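Local atomic coordinates of Endonuclease/exonuclease/phosphatase (Beutenbergia cavernae DSM 12333, PDB entry 4RUW), a protein that belongs to the endonuclease/exonuclease/phosphatase family, combining a DNase I-like domain with a C-terminal immunoglobulin-like domain. Residues A[294-299]-A[319-324]. Sequence-based numbering, arbitrary orientation.
Sequences RIDYVF and SDHLGV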
ATOM      1  N   ARG A 294       1.797   2.896  10.483  1.00 11.65           N
ATOM      2  CA  ARG A 294       1.289   3.143   9.142  1.00 11.09           C
ATOM      3  C   ARG A 294       1.131   1.770   8.509  1.00 11.26           C
ATOM      4  O   ARG A 294       2.129   1.110   8.196  1.00 12.33           O
ATOM      5  CB  ARG A 294       2.278   4.002   8.353  1.00 12.19           C
ATOM      6  CG  ARG A 294       1.806   4.368   6.952  1.00 11.65           C
ATOM      7  CD  ARG A 294       2.746   5.347   6.285  1.00 12.07           C
ATOM      8  NE  ARG A 294       4.031   4.741   5.936  1.00 11.85           N
ATOM      9  CZ  ARG A 294       4.326   4.254   4.731  1.00 11.17           C
ATOM     10  NH1 ARG A 294       3.427   4.287   3.750  1.00 11.53           N
ATOM     11  NH2 ARG A 294       5.528   3.735   4.499  1.00 11.59           N
ATOM     12  N   ILE A 295      -0.117   1.329   8.358  1.00 11.09           N
ATOM     13  CA  ILE A 295      -0.394  -0.043   7.934  1.00 11.47           C
ATOM     14  C   ILE A 295      -1.385  -0.104   6.775  1.00 10.90           C
ATOM     15  O   ILE A 295      -1.715  -1.201   6.304  1.00 12.25           O
ATOM     16  CB  ILE A 295      -0.882  -0.927   9.119  1.00 12.78           C
ATOM     17  CG1 ILE A 295      -2.176  -0.374   9.723  1.00 13.65           C
ATOM     18  CG2 ILE A 295       0.211  -1.079  10.185  1.00 13.59           C
ATOM     19  CD1 ILE A 295      -2.800  -1.298  10.755  1.00 15.73           C
ATOM     20  N   ASP A 296      -1.856   1.057   6.330  1.00 11.11           N
ATOM     21  CA  ASP A 296      -2.718   1.182   5.157  1.00 11.19           C
ATOM     22  C   ASP A 296      -1.865   1.835   4.079  1.00 11.14           C
ATOM     23  O   ASP A 296      -1.226   2.847   4.341  1.00 12.11           O
ATOM     24  CB  ASP A 296      -3.905   2.082   5.469  1.00 12.19           C
ATOM     25  CG  ASP A 296      -4.836   1.502   6.529  1.00 12.84           C
ATOM     26  OD1 ASP A 296      -4.589   1.689   7.743  1.00 13.90           O
ATOM     27  OD2 ASP A 296      -5.854   0.884   6.147  1.00 15.22           O
ATOM     28  N   TYR A 297      -1.841   1.238   2.886  1.00 10.82           N
ATOM     29  CA  TYR A 297      -0.897   1.632   1.856  1.00 10.95           C
ATOM     30  C   TYR A 297      -1.566   1.817   0.502  1.00 10.04           C
ATOM     31  O   TYR A 297      -2.586   1.185   0.199  1.00 11.03           O
ATOM     32  CB  TYR A 297       0.153   0.534   1.663  1.00 11.98           C
ATOM     33  CG  TYR A 297       1.057   0.245   2.835  1.00 10.65           C
ATOM     34  CD1 TYR A 297       2.316   0.825   2.924  1.00 11.69           C
ATOM     35  CD2 TYR A 297       0.677  -0.646   3.825  1.00 11.56           C
ATOM     36  CE1 TYR A 297       3.162   0.541   3.971  1.00 11.91           C
ATOM     37  CE2 TYR A 297       1.520  -0.941   4.877  1.00 11.57           C
ATOM     38  CZ  TYR A 297       2.762  -0.340   4.948  1.00 11.10           C
ATOM     39  OH  TYR A 297       3.627  -0.629   5.974  1.00 11.73           O
ATOM     40  N   VAL A 298      -0.933   2.635  -0.336  1.00 10.46           N
ATOM     41  CA  VAL A 298      -1.180   2.637  -1.771  1.00 10.93           C
ATOM     42  C   VAL A 298       0.156   2.394  -2.457  1.00 10.54           C
ATOM     43  O   VAL A 298       1.065   3.223  -2.355  1.00 11.65           O
ATOM     44  CB  VAL A 298      -1.809   3.969  -2.254  1.00 12.10           C
ATOM     45  CG1 VAL A 298      -1.986   3.938  -3.767  1.00 13.75           C
ATOM     46  CG2 VAL A 298      -3.128   4.210  -1.544  1.00 13.06           C
ATOM     47  N   PHE A 299       0.277   1.251  -3.122  1.00 10.96           N
ATOM     48  CA  PHE A 299       1.450   0.922  -3.923  1.00 11.07           C
ATOM     49  C   PHE A 299       1.119   1.126  -5.394  1.00 11.28           C
ATOM     50  O   PHE A 299      -0.009   0.860  -5.819  1.00 12.39           O
ATOM     51  CB  PHE A 299       1.873  -0.533  -3.692  1.00 11.72           C
ATOM     52  CG  PHE A 299       2.584  -0.759  -2.386  1.00 11.73           C
ATOM     53  CD1 PHE A 299       3.960  -0.578  -2.299  1.00 13.33           C
ATOM     54  CD2 PHE A 299       1.893  -1.158  -1.249  1.00 13.66           C
ATOM     55  CE1 PHE A 299       4.638  -0.777  -1.111  1.00 14.84           C
ATOM     56  CE2 PHE A 299       2.573  -1.358  -0.049  1.00 14.50           C
ATOM     57  CZ  PHE A 299       3.942  -1.158   0.016  1.00 14.61           C
ATOM     58  N   SER A 319     -13.647   6.783  11.713  1.00 13.59           N
ATOM     59  CA  SER A 319     -13.211   5.387  11.731  1.00 13.08           C
ATOM     60  C   SER A 319     -11.996   5.259  12.637  1.00 12.42           C
ATOM     61  O   SER A 319     -11.365   6.259  12.974  1.00 13.79           O
ATOM     62  CB  SER A 319     -12.848   4.910  10.321  1.00 12.79           C
ATOM     63  OG  SER A 319     -12.260   3.617  10.378  1.00 12.67           O
ATOM     64  N   ASP A 320     -11.662   4.035  13.038  1.00 12.85           N
ATOM     65  CA  ASP A 320     -10.437   3.832  13.804  1.00 13.51           C
ATOM     66  C   ASP A 320      -9.173   3.773  12.936  1.00 12.28           C
ATOM     67  O   ASP A 320      -8.064   3.672  13.468  1.00 13.03           O
ATOM     68  CB  ASP A 320     -10.549   2.634  14.767  1.00 14.99           C
ATOM     69  CG  ASP A 320     -10.691   1.301  14.059  1.00 17.36           C
ATOM     70  OD1 ASP A 320     -10.881   1.259  12.828  1.00 15.63           O
ATOM     71  OD2 ASP A 320     -10.624   0.279  14.765  1.00 22.47           O
ATOM     72  N   HIS A 321      -9.339   3.839  11.611  1.00 12.00           N
ATOM     73  CA  HIS A 321      -8.220   4.087  10.698  1.00 11.56           C
ATOM     74  C   HIS A 321      -8.445   5.416  10.010  1.00 11.71           C
ATOM     75  O   HIS A 321      -9.593   5.842   9.842  1.00 12.07           O
ATOM     76  CB  HIS A 321      -8.129   3.022   9.600  1.00 12.36           C
ATOM     77  CG  HIS A 321      -7.658   1.680  10.070  1.00 12.69           C
ATOM     78  ND1 HIS A 321      -6.504   1.089   9.598  1.00 13.89           N
ATOM     79  CD2 HIS A 321      -8.195   0.806  10.955  1.00 14.44           C
ATOM     80  CE1 HIS A 321      -6.345  -0.087  10.180  1.00 14.89           C
ATOM     81  NE2 HIS A 321      -7.355  -0.281  11.008  1.00 15.16           N
ATOM     82  N   LEU A 322      -7.355   6.036   9.568  1.00 12.14           N
ATOM     83  CA  LEU A 322      -7.416   7.212   8.717  1.00 12.14           C
ATOM     84  C   LEU A 322      -7.392   6.806   7.251  1.00 12.37           C
ATOM     85  O   LEU A 322      -6.686   5.874   6.865  1.00 13.22           O
ATOM     86  CB  LEU A 322      -6.223   8.130   8.979  1.00 12.73           C
ATOM     87  CG  LEU A 322      -6.086   8.685  10.395  1.00 12.94           C
ATOM     88  CD1 LEU A 322      -4.819   9.524  10.490  1.00 14.59           C
ATOM     89  CD2 LEU A 322      -7.316   9.500  10.815  1.00 13.85           C
ATOM     90  N   GLY A 323      -8.143   7.528   6.432  1.00 12.27           N
ATOM     91  CA  GLY A 323      -8.047   7.358   4.995  1.00 12.85           C
ATOM     92  C   GLY A 323      -6.714   7.881   4.478  1.00 12.12           C
ATOM     93  O   GLY A 323      -6.170   8.853   5.005  1.00 13.78           O
ATOM     94  N   VAL A 324      -6.178   7.225   3.456  1.00 11.65           N
ATOM     95  CA  VAL A 324      -4.942   7.655   2.805  1.00 11.34           C
ATOM     96  C   VAL A 324      -5.320   8.102   1.398  1.00 11.30           C
ATOM     97  O   VAL A 324      -5.951   7.345   0.649  1.00 11.91           O
ATOM     98  CB  VAL A 324      -3.906   6.505   2.735  1.00 13.13           C
ATOM     99  CG1 VAL A 324      -2.660   6.951   1.982  1.00 14.64           C
ATOM    100  CG2 VAL A 324      -3.557   6.007   4.132  1.00 14.58           C
TER
HETATM  101  O   HOH W   1      -7.487   3.237   6.360  1.00 14.52           O
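The imidazole of His321 turns its ND1 edge onto the carboxylate of Asp296, and the His321 ND1-H donates to Asp296 OD1 over 2.7 Å. The bond is fairly straight, 162° at the hydrogen. OD1 receives it on its syn lone pair, and the oxygen itself lies almost in the plane of the imidazole, while the carboxylate stands nearly perpendicular to the ring, their planes 85° apart. Aspartate suits the place because its two oxygens can be shared out: OD1 takes the ring N-H and is also hydrogen-bonded to Thr278 OG1, whereas OD2 faces a water that bonds it weakly at 2.9 Å. The same water donates to Leu322 O at 2.8 Å, bridging the carboxylate to the backbone just beyond the histidine. The bond holds the ND1 side of the ring toward the aspartate and so limits rotation of the imidazole about its CB-CG bond.

Ile295 adds an apolar flank. Its CG1 occupies the position between backbone N and carbonyl carbon (chi1 61°), which sends CD1 obliquely against His321 CE1 at 3.8 Å. Further along, Val324 lays CG2 against the base of the aspartate, 4.2 Å from Asp296 CB, and its CG1 lies 4.5 Å from Val298 CG2. The two valines, small and beta-branched, pack between strands 296-300 and 324-330, which belong to different sheets. Before the histidine, Ser319 OG accepts from the His321 backbone N in an ST turn and is also hydrogen-bonded to Asn62 O, tying the loop to strand 55-62.

A His-carboxylate pair like this, bridging the two mixed sheets of the alpha/beta sandwich, is characteristic of the DNase I-like fold, where the corresponding residues lie in the active site; the same placement is probable here.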